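Transcription termination factor NusA (Planctomyces limnophilus, PDB 4MTN) probably takes part in both transcription termination and antitermination, binding the core of RNA polymerase and the nascent RNA. Local coordinates at residues A[105-118]-A[147-160]. Sequence-based numbering, arbitrary orientation.
Sequences YAQLRGQIVSGTVT and HRPNERIRAVVLEV
At the end of strand 112-118, Val117 packs on the loop 147-151 that leads into strand 152-160, and on Ile153. Its CB lies 3.3 Å from Arg148 O; CG1, anti to the backbone N (chi1 176°), rests on the same peptide group, while CG2, beside that N, reaches Ile153 CG2 at 3.8 Å and touches His147 CB. Ile125 of strand 124-128 packs on this valine, and Ile153 CD1 lies over one face of the His147 ring, offset toward its rim. With an alanine at Val117 both methyls go, and the space beside Ile153 CG2 and His147 CB is likely to be left poorly filled. Its own backbone makes two bonds: Val117 N donates to Glu151 O, and Val117 O accepts from Asn150 N (2.6 Å). From there the strands run antiparallel, with hydrogen-bonded pairs Gly115-Ile153 and Val113-Ala155. They are the first and fourth strands of the S1 domain, an OB fold, and their pairing joins the edges of its five-stranded sheet. On the face with Ala155, Val113 CG2 meets Val157 CG2 at 3.6 Å, and Leu171 of strand 167-172 packs against Ala155 and Val157. On the other face Ile112 CG1 touches Val156 CG1, and helix 176-186 lies against Ile112 through Arg181 and Leu182. Within the type II turn from Leu108 to Gln111, Gly110 N donates to Val157 O. Arg109 bends at chi3 (55°) to bring NE to Leu158 O, 2.9 Å away and in the guanidinium plane, though NE stands above the carbonyl plane. Beyond it, Val160 CG2 lies 4.0 Å from Tyr105 CB.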
ATOM      1  N   TYR A 105       5.609   1.671 -16.939  1.00 43.89           N
ATOM      2  CA  TYR A 105       4.909   0.978 -15.861  1.00 43.82           C
ATOM      3  C   TYR A 105       4.931   1.716 -14.520  1.00 46.45           C
ATOM      4  O   TYR A 105       4.031   1.532 -13.699  1.00 47.11           O
ATOM      5  CB  TYR A 105       5.493  -0.426 -15.694  1.00 47.19           C
ATOM      6  CG  TYR A 105       5.070  -1.373 -16.795  1.00 53.73           C
ATOM      7  CD1 TYR A 105       3.748  -1.423 -17.217  1.00 52.72           C
ATOM      8  CD2 TYR A 105       5.988  -2.204 -17.422  1.00 58.71           C
ATOM      9  CE1 TYR A 105       3.348  -2.278 -18.223  1.00 51.46           C
ATOM     10  CE2 TYR A 105       5.597  -3.066 -18.433  1.00 57.40           C
ATOM     11  CZ  TYR A 105       4.275  -3.095 -18.829  1.00 54.66           C
ATOM     12  OH  TYR A 105       3.871  -3.945 -19.831  1.00 57.57           O
ATOM     13  N   ALA A 106       5.947   2.546 -14.296  1.00 41.72           N
ATOM     14  CA  ALA A 106       6.047   3.293 -13.043  1.00 40.12           C
ATOM     15  C   ALA A 106       4.933   4.329 -12.914  1.00 47.32           C
ATOM     16  O   ALA A 106       4.590   4.749 -11.807  1.00 50.84           O
ATOM     17  CB  ALA A 106       7.403   3.964 -12.930  1.00 40.47           C
ATOM     18  N   GLN A 107       4.373   4.740 -14.048  1.00 46.16           N
ATOM     19  CA  GLN A 107       3.268   5.691 -14.053  1.00 47.38           C
ATOM     20  C   GLN A 107       1.938   4.970 -13.855  1.00 45.59           C
ATOM     21  O   GLN A 107       0.902   5.599 -13.649  1.00 50.21           O
ATOM     22  CB  GLN A 107       3.240   6.483 -15.362  1.00 46.58           C
ATOM     23  CG  GLN A 107       4.571   7.092 -15.760  1.00 36.95           C
ATOM     24  CD  GLN A 107       4.474   7.925 -17.025  1.00 38.11           C
ATOM     25  OE1 GLN A 107       3.551   8.723 -17.184  1.00 43.33           O
ATOM     26  NE2 GLN A 107       5.423   7.737 -17.934  1.00 38.63           N
ATOM     27  N   LEU A 108       1.981   3.643 -13.924  1.00 39.19           N
ATOM     28  CA  LEU A 108       0.778   2.822 -13.855  1.00 38.08           C
ATOM     29  C   LEU A 108       0.469   2.324 -12.445  1.00 35.81           C
ATOM     30  O   LEU A 108      -0.423   1.500 -12.264  1.00 31.14           O
ATOM     31  CB  LEU A 108       0.899   1.631 -14.807  1.00 40.54           C
ATOM     32  CG  LEU A 108       0.901   1.974 -16.297  1.00 38.65           C
ATOM     33  CD1 LEU A 108       0.923   0.710 -17.141  1.00 41.68           C
ATOM     34  CD2 LEU A 108      -0.304   2.834 -16.642  1.00 37.53           C
ATOM     35  N   ARG A 109       1.226   2.789 -11.456  1.00 39.62           N
ATOM     36  CA  ARG A 109       1.018   2.355 -10.076  1.00 44.70           C
ATOM     37  C   ARG A 109      -0.406   2.631  -9.601  1.00 42.72           C
ATOM     38  O   ARG A 109      -0.899   3.755  -9.691  1.00 45.21           O
ATOM     39  CB  ARG A 109       2.024   3.029  -9.140  1.00 54.06           C
ATOM     40  CG  ARG A 109       3.444   2.510  -9.290  1.00 71.45           C
ATOM     41  CD  ARG A 109       4.339   2.965  -8.146  1.00 84.83           C
ATOM     42  NE  ARG A 109       3.787   2.608  -6.842  1.00 95.73           N
ATOM     43  CZ  ARG A 109       3.388   3.493  -5.934  1.00104.61           C
ATOM     44  NH1 ARG A 109       3.489   4.791  -6.183  1.00106.49           N
ATOM     45  NH2 ARG A 109       2.896   3.082  -4.773  1.00110.12           N
ATOM     46  N   GLY A 110      -1.061   1.589  -9.098  1.00 39.57           N
ATOM     47  CA  GLY A 110      -2.431   1.694  -8.634  1.00 33.54           C
ATOM     48  C   GLY A 110      -3.442   1.399  -9.726  1.00 33.91           C
ATOM     49  O   GLY A 110      -4.648   1.426  -9.484  1.00 37.90           O
ATOM     50  N   GLN A 111      -2.951   1.112 -10.928  1.00 33.75           N
ATOM     51  CA  GLN A 111      -3.824   0.874 -12.075  1.00 36.47           C
ATOM     52  C   GLN A 111      -3.882  -0.597 -12.467  1.00 40.82           C
ATOM     53  O   GLN A 111      -2.893  -1.320 -12.355  1.00 45.02           O
ATOM     54  CB  GLN A 111      -3.368   1.707 -13.274  1.00 30.69           C
ATOM     55  CG  GLN A 111      -3.505   3.200 -13.070  1.00 46.23           C
ATOM     56  CD  GLN A 111      -4.948   3.627 -12.897  1.00 49.84           C
ATOM     57  OE1 GLN A 111      -5.846   3.088 -13.543  1.00 54.09           O
ATOM     58  NE2 GLN A 111      -5.178   4.592 -12.016  1.00 48.28           N
ATOM     59  N   ILE A 112      -5.049  -1.026 -12.938  1.00 43.70           N
ATOM     60  CA  ILE A 112      -5.259  -2.410 -13.345  1.00 44.71           C
ATOM     61  C   ILE A 112      -4.464  -2.756 -14.600  1.00 44.23           C
ATOM     62  O   ILE A 112      -4.497  -2.030 -15.591  1.00 43.41           O
ATOM     63  CB  ILE A 112      -6.756  -2.704 -13.602  1.00 40.50           C
ATOM     64  CG1 ILE A 112      -7.511  -2.817 -12.277  1.00 41.78           C
ATOM     65  CG2 ILE A 112      -6.927  -3.989 -14.399  1.00 37.21           C
ATOM     66  CD1 ILE A 112      -8.964  -3.216 -12.439  1.00 42.05           C
ATOM     67  N   VAL A 113      -3.741  -3.870 -14.536  1.00 42.13           N
ATOM     68  CA  VAL A 113      -3.028  -4.403 -15.688  1.00 44.17           C
ATOM     69  C   VAL A 113      -3.408  -5.872 -15.845  1.00 48.23           C
ATOM     70  O   VAL A 113      -3.602  -6.574 -14.854  1.00 49.91           O
ATOM     71  CB  VAL A 113      -1.496  -4.244 -15.532  1.00 46.93           C
ATOM     72  CG1 VAL A 113      -0.756  -4.942 -16.659  1.00 49.57           C
ATOM     73  CG2 VAL A 113      -1.121  -2.771 -15.494  1.00 44.13           C
ATOM     74  N   SER A 114      -3.532  -6.332 -17.086  1.00 51.93           N
ATOM     75  CA  SER A 114      -3.930  -7.709 -17.347  1.00 52.17           C
ATOM     76  C   SER A 114      -2.811  -8.506 -18.008  1.00 50.93           C
ATOM     77  O   SER A 114      -1.928  -7.941 -18.652  1.00 51.94           O
ATOM     78  CB  SER A 114      -5.184  -7.746 -18.223  1.00 57.53           C
ATOM     79  OG  SER A 114      -5.551  -9.082 -18.522  1.00 68.98           O
ATOM     80  N   GLY A 115      -2.850  -9.823 -17.835  1.00 53.30           N
ATOM     81  CA  GLY A 115      -1.857 -10.700 -18.425  1.00 53.39           C
ATOM     82  C   GLY A 115      -2.211 -12.166 -18.273  1.00 57.53           C
ATOM     83  O   GLY A 115      -3.323 -12.507 -17.869  1.00 60.32           O
ATOM     84  N   THR A 116      -1.261 -13.036 -18.599  1.00 57.41           N
ATOM     85  CA  THR A 116      -1.469 -14.474 -18.479  1.00 62.27           C
ATOM     86  C   THR A 116      -0.469 -15.098 -17.512  1.00 62.49           C
ATOM     87  O   THR A 116       0.708 -14.740 -17.504  1.00 63.14           O
ATOM     88  CB  THR A 116      -1.356 -15.179 -19.844  1.00 66.34           C
ATOM     89  OG1 THR A 116      -0.092 -14.865 -20.443  1.00 67.91           O
ATOM     90  CG2 THR A 116      -2.477 -14.732 -20.769  1.00 65.91           C
ATOM     91  N   VAL A 117      -0.947 -16.032 -16.698  1.00 62.27           N
ATOM     92  CA  VAL A 117      -0.092 -16.727 -15.745  1.00 62.78           C
ATOM     93  C   VAL A 117       0.862 -17.674 -16.465  1.00 66.09           C
ATOM     94  O   VAL A 117       0.443 -18.478 -17.296  1.00 70.20           O
ATOM     95  CB  VAL A 117      -0.924 -17.521 -14.718  1.00 61.47           C
ATOM     96  CG1 VAL A 117      -0.016 -18.324 -13.801  1.00 53.37           C
ATOM     97  CG2 VAL A 117      -1.810 -16.581 -13.913  1.00 56.67           C
ATOM     98  N   THR A 118       2.149 -17.568 -16.149  1.00 65.09           N
ATOM     99  CA  THR A 118       3.160 -18.424 -16.759  1.00 69.04           C
ATOM    100  C   THR A 118       3.620 -19.504 -15.785  1.00 73.74           C
ATOM    101  O   THR A 118       3.344 -20.688 -15.981  1.00 77.83           O
ATOM    102  CB  THR A 118       4.379 -17.611 -17.228  1.00 66.13           C
ATOM    103  OG1 THR A 118       5.075 -17.089 -16.091  1.00 66.91           O
ATOM    104  CG2 THR A 118       3.941 -16.461 -18.123  1.00 60.38           C
ATOM    105  N   HIS A 147      -4.772 -19.822  -9.585  1.00 75.53           N
ATOM    106  CA  HIS A 147      -4.272 -19.242 -10.822  1.00 71.47           C
ATOM    107  C   HIS A 147      -3.318 -20.216 -11.505  1.00 74.46           C
ATOM    108  O   HIS A 147      -2.259 -20.544 -10.972  1.00 77.44           O
ATOM    109  CB  HIS A 147      -3.582 -17.905 -10.549  1.00 68.76           C
ATOM    110  CG  HIS A 147      -4.465 -16.901  -9.875  1.00 64.71           C
ATOM    111  ND1 HIS A 147      -5.484 -16.246 -10.532  1.00 62.72           N
ATOM    112  CD2 HIS A 147      -4.483 -16.443  -8.601  1.00 64.29           C
ATOM    113  CE1 HIS A 147      -6.092 -15.426  -9.693  1.00 59.76           C
ATOM    114  NE2 HIS A 147      -5.504 -15.527  -8.515  1.00 63.02           N
ATOM    115  N   ARG A 148      -3.703 -20.665 -12.696  1.00 73.44           N
ATOM    116  CA  ARG A 148      -2.980 -21.717 -13.397  1.00 74.85           C
ATOM    117  C   ARG A 148      -2.346 -21.170 -14.671  1.00 72.40           C
ATOM    118  O   ARG A 148      -2.816 -20.169 -15.210  1.00 70.50           O
ATOM    119  CB  ARG A 148      -3.925 -22.879 -13.720  1.00 81.71           C
ATOM    120  CG  ARG A 148      -4.827 -23.278 -12.562  1.00 86.72           C
ATOM    121  CD  ARG A 148      -5.697 -24.473 -12.914  1.00 94.83           C
ATOM    122  NE  ARG A 148      -4.916 -25.698 -13.050  1.00105.37           N
ATOM    123  CZ  ARG A 148      -4.623 -26.513 -12.043  1.00112.74           C
ATOM    124  NH1 ARG A 148      -5.043 -26.232 -10.816  1.00112.47           N
ATOM    125  NH2 ARG A 148      -3.905 -27.608 -12.258  1.00118.17           N
ATOM    126  N   PRO A 149      -1.262 -21.812 -15.142  1.00 75.18           N
ATOM    127  CA  PRO A 149      -0.569 -21.387 -16.365  1.00 77.32           C
ATOM    128  C   PRO A 149      -1.506 -21.197 -17.558  1.00 81.45           C
ATOM    129  O   PRO A 149      -2.475 -21.944 -17.705  1.00 85.38           O
ATOM    130  CB  PRO A 149       0.408 -22.535 -16.620  1.00 78.30           C
ATOM    131  CG  PRO A 149       0.725 -23.044 -15.262  1.00 77.28           C
ATOM    132  CD  PRO A 149      -0.547 -22.909 -14.464  1.00 76.37           C
ATOM    133  N   ASN A 150      -1.209 -20.193 -18.382  1.00 81.17           N
ATOM    134  CA  ASN A 150      -2.016 -19.849 -19.552  1.00 82.42           C
ATOM    135  C   ASN A 150      -3.464 -19.508 -19.205  1.00 77.89           C
ATOM    136  O   ASN A 150      -4.395 -19.973 -19.865  1.00 82.19           O
ATOM    137  CB  ASN A 150      -1.982 -20.985 -20.581  1.00 89.03           C
ATOM    138  CG  ASN A 150      -0.659 -21.063 -21.317  1.00 94.10           C
ATOM    139  OD1 ASN A 150       0.329 -20.453 -20.909  1.00 92.86           O
ATOM    140  ND2 ASN A 150      -0.635 -21.818 -22.409  1.00100.18           N
ATOM    141  N   GLU A 151      -3.648 -18.693 -18.172  1.00 72.98           N
ATOM    142  CA  GLU A 151      -4.976 -18.224 -17.793  1.00 74.87           C
ATOM    143  C   GLU A 151      -4.988 -16.712 -17.615  1.00 71.39           C
ATOM    144  O   GLU A 151      -4.021 -16.126 -17.129  1.00 69.76           O
ATOM    145  CB  GLU A 151      -5.452 -18.904 -16.508  1.00 80.11           C
ATOM    146  CG  GLU A 151      -5.788 -20.378 -16.664  1.00 91.10           C
ATOM    147  CD  GLU A 151      -6.447 -20.957 -15.428  1.00 98.38           C
ATOM    148  OE1 GLU A 151      -6.723 -20.187 -14.483  1.00 98.38           O
ATOM    149  OE2 GLU A 151      -6.691 -22.183 -15.398  1.00103.03           O
ATOM    150  N   ARG A 152      -6.092 -16.086 -18.010  1.00 72.66           N
ATOM    151  CA  ARG A 152      -6.238 -14.642 -17.895  1.00 71.18           C
ATOM    152  C   ARG A 152      -6.330 -14.209 -16.437  1.00 64.17           C
ATOM    153  O   ARG A 152      -7.045 -14.815 -15.641  1.00 67.53           O
ATOM    154  CB  ARG A 152      -7.473 -14.165 -18.663  1.00 83.21           C
ATOM    155  CG  ARG A 152      -7.375 -14.345 -20.170  1.00 95.31           C
ATOM    156  CD  ARG A 152      -6.301 -13.448 -20.763  1.00103.02           C
ATOM    157  NE  ARG A 152      -6.635 -12.033 -20.626  1.00107.42           N
ATOM    158  CZ  ARG A 152      -5.838 -11.036 -21.000  1.00110.31           C
ATOM    159  NH1 ARG A 152      -4.652 -11.296 -21.536  1.00111.58           N
ATOM    160  NH2 ARG A 152      -6.225  -9.778 -20.838  1.00110.20           N
ATOM    161  N   ILE A 153      -5.594 -13.158 -16.099  1.00 57.59           N
ATOM    162  CA  ILE A 153      -5.590 -12.618 -14.747  1.00 52.72           C
ATOM    163  C   ILE A 153      -5.318 -11.119 -14.812  1.00 47.54           C
ATOM    164  O   ILE A 153      -4.635 -10.647 -15.721  1.00 46.19           O
ATOM    165  CB  ILE A 153      -4.531 -13.322 -13.861  1.00 52.88           C
ATOM    166  CG1 ILE A 153      -4.642 -12.872 -12.402  1.00 51.07           C
ATOM    167  CG2 ILE A 153      -3.128 -13.080 -14.401  1.00 53.42           C
ATOM    168  CD1 ILE A 153      -3.596 -13.488 -11.494  1.00 41.32           C
ATOM    169  N   ARG A 154      -5.874 -10.367 -13.867  1.00 41.45           N
ATOM    170  CA  ARG A 154      -5.594  -8.939 -13.795  1.00 43.48           C
ATOM    171  C   ARG A 154      -5.417  -8.468 -12.355  1.00 45.29           C
ATOM    172  O   ARG A 154      -5.986  -9.038 -11.423  1.00 46.00           O
ATOM    173  CB  ARG A 154      -6.700  -8.137 -14.485  1.00 47.43           C
ATOM    174  CG  ARG A 154      -8.092  -8.336 -13.920  1.00 45.55           C
ATOM    175  CD  ARG A 154      -9.094  -7.480 -14.678  1.00 45.59           C
ATOM    176  NE  ARG A 154     -10.454  -7.633 -14.171  1.00 53.95           N
ATOM    177  CZ  ARG A 154     -11.476  -6.869 -14.541  1.00 56.71           C
ATOM    178  NH1 ARG A 154     -11.293  -5.894 -15.420  1.00 57.69           N
ATOM    179  NH2 ARG A 154     -12.682  -7.076 -14.029  1.00 59.28           N
ATOM    180  N   ALA A 155      -4.610  -7.425 -12.189  1.00 46.75           N
ATOM    181  CA  ALA A 155      -4.320  -6.860 -10.878  1.00 43.11           C
ATOM    182  C   ALA A 155      -3.786  -5.441 -11.032  1.00 42.59           C
ATOM    183  O   ALA A 155      -3.653  -4.938 -12.148  1.00 43.01           O
ATOM    184  CB  ALA A 155      -3.321  -7.729 -10.131  1.00 44.59           C
ATOM    185  N   VAL A 156      -3.476  -4.798  -9.911  1.00 38.91           N
ATOM    186  CA  VAL A 156      -2.932  -3.446  -9.942  1.00 41.12           C
ATOM    187  C   VAL A 156      -1.427  -3.477  -9.721  1.00 46.06           C
ATOM    188  O   VAL A 156      -0.912  -4.344  -9.014  1.00 48.99           O
ATOM    189  CB  VAL A 156      -3.589  -2.530  -8.887  1.00 40.59           C
ATOM    190  CG1 VAL A 156      -5.058  -2.320  -9.210  1.00 44.78           C
ATOM    191  CG2 VAL A 156      -3.415  -3.101  -7.488  1.00 30.42           C
ATOM    192  N   VAL A 157      -0.719  -2.540 -10.341  1.00 41.50           N
ATOM    193  CA  VAL A 157       0.725  -2.480 -10.187  1.00 38.96           C
ATOM    194  C   VAL A 157       1.054  -1.858  -8.841  1.00 39.00           C
ATOM    195  O   VAL A 157       0.708  -0.707  -8.579  1.00 39.59           O
ATOM    196  CB  VAL A 157       1.388  -1.662 -11.309  1.00 41.59           C
ATOM    197  CG1 VAL A 157       2.881  -1.528 -11.057  1.00 43.78           C
ATOM    198  CG2 VAL A 157       1.124  -2.306 -12.662  1.00 31.91           C
ATOM    199  N   LEU A 158       1.720  -2.630  -7.985  1.00 42.63           N
ATOM    200  CA  LEU A 158       2.043  -2.169  -6.642  1.00 42.75           C
ATOM    201  C   LEU A 158       3.253  -1.244  -6.635  1.00 47.39           C
ATOM    202  O   LEU A 158       3.217  -0.165  -6.045  1.00 53.01           O
ATOM    203  CB  LEU A 158       2.293  -3.359  -5.716  1.00 40.83           C
ATOM    204  CG  LEU A 158       2.497  -2.990  -4.248  1.00 40.56           C
ATOM    205  CD1 LEU A 158       1.289  -2.235  -3.725  1.00 39.94           C
ATOM    206  CD2 LEU A 158       2.762  -4.228  -3.412  1.00 43.73           C
ATOM    207  N   GLU A 159       4.322  -1.671  -7.297  1.00 52.05           N
ATOM    208  CA  GLU A 159       5.531  -0.864  -7.392  1.00 57.70           C
ATOM    209  C   GLU A 159       6.368  -1.277  -8.594  1.00 51.73           C
ATOM    210  O   GLU A 159       6.242  -2.394  -9.098  1.00 45.72           O
ATOM    211  CB  GLU A 159       6.360  -0.977  -6.112  1.00 67.00           C
ATOM    212  CG  GLU A 159       6.981  -2.342  -5.885  1.00 77.71           C
ATOM    213  CD  GLU A 159       7.972  -2.342  -4.740  1.00 90.12           C
ATOM    214  OE1 GLU A 159       8.121  -1.289  -4.085  1.00 93.94           O
ATOM    215  OE2 GLU A 159       8.604  -3.392  -4.496  1.00 95.13           O
ATOM    216  N   VAL A 160       7.225  -0.370  -9.053  1.00 48.67           N
ATOM    217  CA  VAL A 160       8.104  -0.650 -10.179  1.00 44.52           C
ATOM    218  C   VAL A 160       9.532  -0.244  -9.844  1.00 47.78           C
ATOM    219  O   VAL A 160       9.812   0.925  -9.581  1.00 54.58           O
ATOM    220  CB  VAL A 160       7.656   0.085 -11.459  1.00 41.40           C
ATOM    221  CG1 VAL A 160       8.564  -0.279 -12.622  1.00 36.17           C
ATOM    222  CG2 VAL A 160       6.215  -0.251 -11.793  1.00 36.31           C
TER